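Oxidoreductase, NAD-binding/iron-sulfur cluster-binding protein (PDB 6ZXU) probably carries out catabolic reductive dehalogenation using a bound cobalamin and two [4Fe-4S] clusters. Local coordinates at residues P103-K111 / G240-P248; Q358-K369 / R468-S478. One frame throughout, in Å; residues are numbered along the deposited sequence.

Interaction 1. Residues P103-K111 / G240-P248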
loop_
_atom_site.group_PDB
_atom_site.type_symbol
_atom_site.label_atom_id
_atom_site.label_comp_id
_atom_site.label_asym_id
_atom_site.label_seq_id
_atom_site.Cartn_x
_atom_site.Cartn_y
_atom_site.Cartn_z
ATOM N N PRO A 103 10.907 24.846 13.138
ATOM C CA PRO A 103 10.261 23.733 13.840
ATOM C C PRO A 103 8.826 23.502 13.470
ATOM O O PRO A 103 8.314 22.437 13.719
ATOM C CB PRO A 103 10.360 24.127 15.335
ATOM C CG PRO A 103 11.524 25.078 15.376
ATOM C CD PRO A 103 11.398 25.856 14.086
ATOM N N ALA A 104 8.161 24.536 12.979
ATOM C CA ALA A 104 6.786 24.433 12.491
ATOM C C ALA A 104 6.754 23.643 11.190
ATOM O O ALA A 104 5.944 22.753 11.070
ATOM C CB ALA A 104 6.179 25.812 12.253
ATOM N N ARG A 105 7.683 23.892 10.291
ATOM C CA ARG A 105 7.779 23.099 9.131
ATOM C C ARG A 105 8.145 21.653 9.457
ATOM O O ARG A 105 7.637 20.679 8.832
ATOM C CB ARG A 105 8.757 23.712 8.160
ATOM C CG ARG A 105 8.624 23.048 6.806
ATOM C CD ARG A 105 9.436 23.753 5.736
ATOM N NE ARG A 105 9.550 22.887 4.535
ATOM C CZ ARG A 105 10.470 23.051 3.589
ATOM N NH1 ARG A 105 11.362 24.057 3.696
ATOM N NH2 ARG A 105 10.498 22.218 2.525
ATOM N N ARG A 106 9.043 21.475 10.410
ATOM C CA ARG A 106 9.422 20.133 10.798
ATOM C C ARG A 106 8.253 19.388 11.365
ATOM O O ARG A 106 8.083 18.162 11.141
ATOM C CB ARG A 106 10.565 20.151 11.830
ATOM C CG ARG A 106 11.884 20.659 11.260
ATOM C CD ARG A 106 12.837 20.844 12.441
ATOM N NE ARG A 106 14.230 21.125 12.056
ATOM C CZ ARG A 106 15.234 21.098 12.947
ATOM N NH1 ARG A 106 14.990 20.818 14.239
ATOM N NH2 ARG A 106 16.450 21.339 12.550
ATOM N N ALA A 107 7.483 20.076 12.161
ATOM C CA ALA A 107 6.301 19.454 12.810
ATOM C C ALA A 107 5.253 19.033 11.786
ATOM O O ALA A 107 4.759 17.913 11.830
ATOM C CB ALA A 107 5.671 20.403 13.767
ATOM N N GLU A 108 4.956 19.900 10.856
ATOM C CA GLU A 108 4.020 19.563 9.754
ATOM C C GLU A 108 4.471 18.311 9.022
ATOM O O GLU A 108 3.704 17.370 8.859
ATOM C CB GLU A 108 3.898 20.727 8.768
ATOM C CG GLU A 108 3.202 21.932 9.454
ATOM C CD GLU A 108 3.353 23.247 8.709
ATOM O OE1 GLU A 108 4.001 23.277 7.602
ATOM O OE2 GLU A 108 2.789 24.248 9.238
ATOM N N ASN A 109 5.719 18.292 8.614
ATOM C CA ASN A 109 6.284 17.159 7.857
ATOM C C ASN A 109 6.213 15.857 8.581
ATOM O O ASN A 109 5.888 14.843 8.017
ATOM C CB ASN A 109 7.684 17.476 7.417
ATOM C CG ASN A 109 8.410 16.261 6.885
ATOM O OD1 ASN A 109 9.111 15.594 7.634
ATOM N ND2 ASN A 109 8.267 16.012 5.575
ATOM N N LEU A 110 6.512 15.873 9.858
ATOM C CA LEU A 110 6.544 14.649 10.596
ATOM C C LEU A 110 5.124 14.159 10.922
ATOM O O LEU A 110 4.858 12.966 10.965
ATOM C CB LEU A 110 7.353 14.858 11.844
ATOM C CG LEU A 110 7.913 13.696 12.576
ATOM C CD1 LEU A 110 8.759 12.816 11.682
ATOM C CD2 LEU A 110 8.718 14.197 13.805
ATOM N N LYS A 111 4.205 15.092 11.185
ATOM C CA LYS A 111 2.789 14.728 11.329
ATOM C C LYS A 111 2.191 14.174 10.047
ATOM O O LYS A 111 1.525 13.196 10.070
ATOM C CB LYS A 111 1.963 15.944 11.742
ATOM C CG LYS A 111 2.129 16.347 13.179
ATOM C CD LYS A 111 1.288 17.634 13.388
ATOM C CE LYS A 111 0.720 17.627 14.762
ATOM N NZ LYS A 111 0.004 18.934 14.909
ATOM N N GLY A 240 15.657 14.753 19.805
ATOM C CA GLY A 240 16.190 16.090 19.996
ATOM C C GLY A 240 16.008 16.951 18.759
ATOM O O GLY A 240 16.313 18.143 18.790
ATOM N N TYR A 241 15.483 16.374 17.668
ATOM C CA TYR A 241 14.974 17.139 16.474
ATOM C C TYR A 241 13.823 18.041 17.008
ATOM O O TYR A 241 12.732 17.566 17.362
ATOM C CB TYR A 241 14.426 16.124 15.433
ATOM C CG TYR A 241 13.901 16.605 14.079
ATOM C CD1 TYR A 241 14.695 17.266 13.224
ATOM C CD2 TYR A 241 12.652 16.219 13.658
ATOM C CE1 TYR A 241 14.282 17.590 11.952
ATOM C CE2 TYR A 241 12.161 16.545 12.391
ATOM C CZ TYR A 241 12.969 17.197 11.516
ATOM O OH TYR A 241 12.504 17.522 10.232
ATOM N N ALA A 242 14.069 19.339 17.049
ATOM C CA ALA A 242 13.111 20.274 17.653
ATOM C C ALA A 242 11.923 20.460 16.758
ATOM O O ALA A 242 12.052 20.660 15.541
ATOM C CB ALA A 242 13.755 21.613 17.896
ATOM N N LEU A 243 10.770 20.421 17.396
ATOM C CA LEU A 243 9.475 20.460 16.730
ATOM C C LEU A 243 8.560 21.462 17.433
ATOM O O LEU A 243 8.515 21.493 18.651
ATOM C CB LEU A 243 8.813 19.062 16.803
ATOM C CG LEU A 243 9.539 17.882 16.213
ATOM C CD1 LEU A 243 8.962 16.566 16.711
ATOM C CD2 LEU A 243 9.481 17.983 14.697
ATOM N N ALA A 244 7.704 22.128 16.640
ATOM C CA ALA A 244 6.584 22.919 17.223
ATOM C C ALA A 244 5.568 22.029 17.949
ATOM O O ALA A 244 5.085 21.022 17.369
ATOM C CB ALA A 244 5.930 23.738 16.135
ATOM N N ALA A 245 5.295 22.315 19.226
ATOM C CA ALA A 245 4.388 21.515 20.025
ATOM C C ALA A 245 2.865 21.877 19.868
ATOM O O ALA A 245 2.531 22.955 19.379
ATOM C CB ALA A 245 4.762 21.590 21.493
ATOM N N ASP A 246 1.982 20.975 20.326
ATOM C CA ASP A 246 0.542 21.151 20.302
ATOM C C ASP A 246 0.053 21.416 21.690
ATOM O O ASP A 246 0.829 21.448 22.605
ATOM C CB ASP A 246 -0.125 19.880 19.718
ATOM C CG ASP A 246 0.195 19.710 18.192
ATOM O OD1 ASP A 246 -0.171 20.565 17.394
ATOM O OD2 ASP A 246 0.842 18.714 17.753
ATOM N N ARG A 247 -1.241 21.612 21.836
ATOM C CA ARG A 247 -1.832 21.903 23.125
ATOM C C ARG A 247 -2.761 20.836 23.547
ATOM O O ARG A 247 -3.473 20.285 22.731
ATOM C CB ARG A 247 -2.533 23.284 23.009
ATOM C CG ARG A 247 -1.568 24.358 22.574
ATOM C CD ARG A 247 -2.165 25.659 22.086
ATOM N NE ARG A 247 -2.982 26.256 23.102
ATOM C CZ ARG A 247 -4.258 26.564 22.953
ATOM N NH1 ARG A 247 -4.905 26.320 21.803
ATOM N NH2 ARG A 247 -4.901 27.155 23.976
ATOM N N PRO A 248 -2.828 20.533 24.849
ATOM C CA PRO A 248 -3.794 19.571 25.299
ATOM C C PRO A 248 -5.276 19.931 25.098
ATOM O O PRO A 248 -5.640 21.082 24.851
ATOM C CB PRO A 248 -3.496 19.457 26.792
ATOM C CG PRO A 248 -2.799 20.761 27.101
ATOM C CD PRO A 248 -1.976 21.041 25.915
HETATM O O HOH W 1 10.069 16.562 10.030
HETATM O O HOH W 2 16.954 20.427 16.355
#
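The extended 240-248 segment runs past the first two turns of helix 103-116, and at its start A244 N donates to P103 O at 3.0 Å; A107 N, closing the first turn, reaches the same oxygen from the other face of its carbonyl plane. R106 CD lies over the face of the Y241 ring, 4.0 Å from the centroid, as a CH-pi contact, and the guanidinium continues over the ring rim with the two planes only 17° apart. From there NH1 donates to A242 O at 3.2 Å, in the carbonyl plane and on a lone pair, while NE is held by P100 O. The Y241 ring, swung opposite the backbone N (chi1 -177°), brings its hydroxyl alongside R106 CG and gives a hydrogen bond to a water that in turn donates to R106 O and N109 OD1. L110 CD2 meets L243 CD1 at 3.8 Å, and A107 CB packs against A244 CB. Farther along, K111 NZ makes a two-pronged salt bridge to D246, on the syn side of both oxygens and about 20° out of the carboxylate plane; OD2 also accepts from I124 N. The arrangement is helix-on-loop packing beside a four-stranded antiparallel sheet, joining helix 103-116 to the chain leaving strand 232-239.

Interaction 2. Residues Q358-K369 / R468-S478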
loop_
_atom_site.group_PDB
_atom_site.type_symbol
_atom_site.label_atom_id
_atom_site.label_comp_id
_atom_site.label_asym_id
_atom_site.label_seq_id
_atom_site.Cartn_x
_atom_site.Cartn_y
_atom_site.Cartn_z
ATOM N N GLN A 358 8.136 -15.421 6.108
ATOM C CA GLN A 358 7.057 -15.538 5.051
ATOM C C GLN A 358 6.306 -16.853 5.066
ATOM O O GLN A 358 5.155 -16.898 4.712
ATOM C CB GLN A 358 7.629 -15.242 3.676
ATOM C CG GLN A 358 7.868 -13.752 3.551
ATOM C CD GLN A 358 8.254 -13.316 2.156
ATOM O OE1 GLN A 358 8.033 -14.022 1.197
ATOM N NE2 GLN A 358 8.845 -12.165 2.048
ATOM N N GLY A 359 6.921 -17.939 5.535
ATOM C CA GLY A 359 6.221 -19.173 5.766
ATOM C C GLY A 359 6.736 -20.411 5.027
ATOM O O GLY A 359 7.822 -20.395 4.489
ATOM N N THR A 360 5.881 -21.427 4.932
ATOM C CA THR A 360 6.234 -22.785 4.607
ATOM C C THR A 360 5.719 -23.192 3.233
ATOM O O THR A 360 4.687 -22.727 2.786
ATOM C CB THR A 360 5.548 -23.799 5.578
ATOM O OG1 THR A 360 4.091 -23.618 5.583
ATOM C CG2 THR A 360 6.088 -23.653 6.952
ATOM N N ARG A 361 6.485 -24.000 2.538
ATOM C CA ARG A 361 6.068 -24.579 1.272
ATOM C C ARG A 361 5.588 -26.034 1.409
ATOM O O ARG A 361 4.889 -26.510 0.547
ATOM C CB ARG A 361 7.197 -24.524 0.276
ATOM C CG ARG A 361 7.745 -23.159 -0.047
ATOM C CD ARG A 361 8.895 -23.247 -0.974
ATOM N NE ARG A 361 9.592 -21.965 -1.236
ATOM C CZ ARG A 361 10.441 -21.374 -0.391
ATOM N NH1 ARG A 361 10.657 -21.904 0.796
ATOM N NH2 ARG A 361 11.045 -20.242 -0.716
ATOM N N GLU A 362 5.897 -26.680 2.532
ATOM C CA GLU A 362 5.574 -28.112 2.722
ATOM C C GLU A 362 4.186 -28.287 3.273
ATOM O O GLU A 362 3.690 -27.417 3.982
ATOM C CB GLU A 362 6.603 -28.768 3.660
ATOM C CG GLU A 362 6.296 -28.566 5.165
ATOM C CD GLU A 362 6.976 -27.319 5.860
ATOM O OE1 GLU A 362 6.735 -27.141 7.102
ATOM O OE2 GLU A 362 7.731 -26.501 5.194
ATOM N N LYS A 363 3.537 -29.427 2.956
ATOM C CA LYS A 363 2.190 -29.708 3.497
ATOM C C LYS A 363 2.246 -29.783 5.006
ATOM O O LYS A 363 3.250 -30.246 5.588
ATOM C CB LYS A 363 1.594 -30.995 2.937
ATOM C CG LYS A 363 1.395 -30.945 1.441
ATOM C CD LYS A 363 0.385 -29.884 0.983
ATOM C CE LYS A 363 0.297 -29.771 -0.580
ATOM N NZ LYS A 363 -0.505 -28.554 -1.090
ATOM N N LEU A 364 1.196 -29.285 5.639
ATOM C CA LEU A 364 1.060 -29.430 7.072
ATOM C C LEU A 364 -0.144 -30.284 7.359
ATOM O O LEU A 364 -1.056 -30.422 6.510
ATOM C CB LEU A 364 0.879 -28.065 7.755
ATOM C CG LEU A 364 2.010 -27.049 7.712
ATOM C CD1 LEU A 364 1.622 -25.749 8.492
ATOM C CD2 LEU A 364 3.302 -27.586 8.209
ATOM N N ALA A 365 -0.230 -30.755 8.607
ATOM C CA ALA A 365 -1.426 -31.458 9.131
ATOM C C ALA A 365 -2.297 -30.526 9.950
ATOM O O ALA A 365 -1.766 -29.850 10.843
ATOM C CB ALA A 365 -0.966 -32.613 10.027
ATOM N N PRO A 366 -3.605 -30.551 9.717
ATOM C CA PRO A 366 -4.499 -29.731 10.540
ATOM C C PRO A 366 -4.305 -29.982 12.025
ATOM O O PRO A 366 -4.152 -31.127 12.439
ATOM C CB PRO A 366 -5.891 -30.144 10.072
ATOM C CG PRO A 366 -5.670 -30.577 8.634
ATOM C CD PRO A 366 -4.327 -31.202 8.600
ATOM N N THR A 367 -4.275 -28.906 12.809
ATOM C CA THR A 367 -3.925 -28.982 14.181
ATOM C C THR A 367 -5.177 -29.050 15.061
ATOM O O THR A 367 -5.063 -29.279 16.253
ATOM C CB THR A 367 -3.096 -27.771 14.631
ATOM O OG1 THR A 367 -3.885 -26.581 14.515
ATOM C CG2 THR A 367 -1.892 -27.650 13.847
ATOM N N GLY A 368 -6.360 -28.836 14.492
ATOM C CA GLY A 368 -7.572 -28.682 15.305
ATOM C C GLY A 368 -7.807 -27.270 15.891
ATOM O O GLY A 368 -8.855 -26.988 16.451
ATOM N N LYS A 369 -6.837 -26.373 15.786
ATOM C CA LYS A 369 -7.078 -24.970 16.198
ATOM C C LYS A 369 -7.838 -24.218 15.082
ATOM O O LYS A 369 -7.897 -24.671 13.932
ATOM C CB LYS A 369 -5.774 -24.271 16.497
ATOM C CG LYS A 369 -4.987 -24.916 17.634
ATOM C CD LYS A 369 -3.579 -24.381 17.666
ATOM C CE LYS A 369 -2.676 -25.174 18.616
ATOM N NZ LYS A 369 -2.798 -24.490 19.909
ATOM N N ARG A 468 -0.984 -21.335 9.304
ATOM C CA ARG A 468 -0.018 -22.373 9.736
ATOM C C ARG A 468 -0.372 -22.839 11.169
ATOM O O ARG A 468 -0.347 -24.013 11.448
ATOM C CB ARG A 468 1.361 -21.932 9.606
ATOM C CG ARG A 468 1.828 -21.666 8.204
ATOM C CD ARG A 468 3.309 -21.467 8.030
ATOM N NE ARG A 468 3.809 -20.398 8.856
ATOM C CZ ARG A 468 3.865 -19.118 8.537
ATOM N NH1 ARG A 468 3.435 -18.691 7.369
ATOM N NH2 ARG A 468 4.376 -18.245 9.391
ATOM N N ARG A 469 -0.806 -21.934 12.030
ATOM C CA ARG A 469 -1.289 -22.260 13.337
ATOM C C ARG A 469 -2.414 -23.247 13.287
ATOM O O ARG A 469 -2.527 -24.143 14.119
ATOM C CB ARG A 469 -1.702 -20.996 14.081
ATOM C CG ARG A 469 -2.258 -21.217 15.457
ATOM C CD ARG A 469 -2.674 -19.931 16.163
ATOM N NE ARG A 469 -1.613 -18.894 16.206
ATOM C CZ ARG A 469 -0.548 -18.893 17.033
ATOM N NH1 ARG A 469 -0.292 -19.886 17.935
ATOM N NH2 ARG A 469 0.312 -17.879 16.947
ATOM N N MET A 470 -3.258 -23.127 12.292
ATOM C CA MET A 470 -4.375 -24.072 12.137
ATOM C C MET A 470 -4.008 -25.368 11.399
ATOM O O MET A 470 -4.883 -26.171 11.097
ATOM C CB MET A 470 -5.516 -23.342 11.400
ATOM C CG MET A 470 -6.016 -22.085 12.106
ATOM S SD MET A 470 -7.474 -21.333 11.365
ATOM C CE MET A 470 -6.797 -20.735 9.809
ATOM N N GLY A 471 -2.753 -25.492 11.005
ATOM C CA GLY A 471 -2.252 -26.656 10.306
ATOM C C GLY A 471 -2.509 -26.674 8.818
ATOM O O GLY A 471 -2.659 -27.755 8.213
ATOM N N TYR A 472 -2.481 -25.479 8.193
ATOM C CA TYR A 472 -2.565 -25.376 6.731
ATOM C C TYR A 472 -1.394 -24.613 6.227
ATOM O O TYR A 472 -1.140 -23.483 6.685
ATOM C CB TYR A 472 -3.891 -24.712 6.341
ATOM C CG TYR A 472 -5.059 -25.559 6.651
ATOM C CD1 TYR A 472 -5.497 -26.531 5.747
ATOM C CD2 TYR A 472 -5.740 -25.432 7.844
ATOM C CE1 TYR A 472 -6.565 -27.364 6.036
ATOM C CE2 TYR A 472 -6.796 -26.257 8.150
ATOM C CZ TYR A 472 -7.233 -27.194 7.221
ATOM O OH TYR A 472 -8.313 -27.969 7.529
ATOM N N SER A 473 -0.601 -25.205 5.364
ATOM C CA SER A 473 0.624 -24.600 4.911
ATOM C C SER A 473 0.254 -23.217 4.219
ATOM O O SER A 473 -0.768 -23.102 3.590
ATOM C CB SER A 473 1.318 -25.482 3.902
ATOM O OG SER A 473 2.597 -25.046 3.590
ATOM N N ALA A 474 1.100 -22.236 4.408
ATOM C CA ALA A 474 0.840 -20.885 3.871
ATOM C C ALA A 474 2.143 -20.140 3.823
ATOM O O ALA A 474 2.980 -20.257 4.728
ATOM C CB ALA A 474 -0.169 -20.175 4.714
ATOM N N ARG A 475 2.351 -19.413 2.727
ATOM C CA ARG A 475 3.531 -18.607 2.519
ATOM C C ARG A 475 3.133 -17.280 1.898
ATOM O O ARG A 475 2.343 -17.252 0.945
ATOM C CB ARG A 475 4.483 -19.328 1.606
ATOM C CG ARG A 475 5.735 -18.542 1.421
ATOM C CD ARG A 475 6.867 -19.287 0.872
ATOM N NE ARG A 475 7.981 -18.369 0.605
ATOM C CZ ARG A 475 9.022 -18.096 1.410
ATOM N NH1 ARG A 475 9.141 -18.664 2.608
ATOM N NH2 ARG A 475 9.957 -17.279 1.007
ATOM N N SER A 476 3.642 -16.160 2.431
ATOM C CA SER A 476 3.367 -14.857 1.771
ATOM C C SER A 476 4.407 -14.577 0.688
ATOM O O SER A 476 5.471 -15.163 0.633
ATOM C CB SER A 476 3.317 -13.712 2.790
ATOM O OG SER A 476 4.559 -13.458 3.294
ATOM N N HIS A 477 4.021 -13.712 -0.227
ATOM C CA HIS A 477 4.782 -13.376 -1.403
ATOM C C HIS A 477 4.879 -11.869 -1.553
ATOM O O HIS A 477 3.943 -11.210 -1.995
ATOM C CB HIS A 477 4.068 -14.021 -2.597
ATOM C CG HIS A 477 3.944 -15.506 -2.483
ATOM N ND1 HIS A 477 4.931 -16.378 -2.828
ATOM C CD2 HIS A 477 2.909 -16.259 -2.079
ATOM C CE1 HIS A 477 4.510 -17.609 -2.654
ATOM N NE2 HIS A 477 3.286 -17.559 -2.215
ATOM N N SER A 478 6.010 -11.327 -1.133
ATOM C CA SER A 478 6.258 -9.903 -0.977
ATOM C C SER A 478 7.091 -9.326 -2.099
ATOM O O SER A 478 7.566 -10.026 -2.974
ATOM C CB SER A 478 6.941 -9.661 0.380
ATOM O OG SER A 478 8.263 -10.196 0.322
HETATM O O HOH W 3 -1.022 -27.833 4.183
HETATM O O HOH W 4 -3.051 -29.038 5.874
HETATM O O HOH W 5 -7.135 -26.824 12.431
HETATM O O HOH W 6 -2.410 -21.269 19.053
#
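A474 O is gripped by two donors from opposite faces of its carbonyl plane: T360 N at 3.1 Å and R468 NH1, the latter from within its own segment. The R468 guanidinium turns a face to G359 CA, which NH1 approaches to 3.3 Å, and a side chain at G359 would collide with both NH1 and A474 O. S473 OG links two parts of the loop, accepting from T360 OG1 and donating to E362 O at 2.6 Å from above the carbonyl plane; H420 NE2 is a further partner. The T360 N bond and that from S476 N to Q358 O make G359 and R475 an antiparallel, non-hydrogen-bonded pair, a single bridge joining only Q358-T360 to strand 474-477, an outermost strand of its four-stranded antiparallel sheet. R475, its chain extended with CG anti to the backbone N (chi1 -178°), sends NH1 to G359 O at 2.9 Å in the guanidinium plane. Q358 CB sits over one face of that group, and the R361 guanidinium stacks on the other, centres 4.0 Å apart; E483, salt-bridged to R361 NE, probably eases the like-charge pairing. A leucine in place of R475 would probably leave G359 O without this donor and the R361 guanidinium without the flat group it stacks on. Where helix 445-469 ends, G471 completes a Schellman motif and lies so close to A365 O and P366 CA that a CB would clash with both. T367 OG1 donates in plane to R469 O at 2.8 Å while accepting from K369 N, an ST turn.

The two contacts lie at the borders of two four-stranded antiparallel sheets of the same strand order, 1-2-4-3, but are built by different means. Interaction 1 sets the chain leaving an inner strand against the start of a helix; interaction 2 sets a loop against a helix end and an outermost strand. They follow one another in sequence and do not touch, their centres 44 Å apart and their nearest atoms about 25 Å. Interaction 1 lies away from the cobalamin and iron-sulfur sites. Interaction 2 is linked to the cofactor only indirectly: the side chain of H477 leaves its strand away from the loop, about 7 Å from the bound cobalamin and about 4 Å from those of V484 and H486, which bind it.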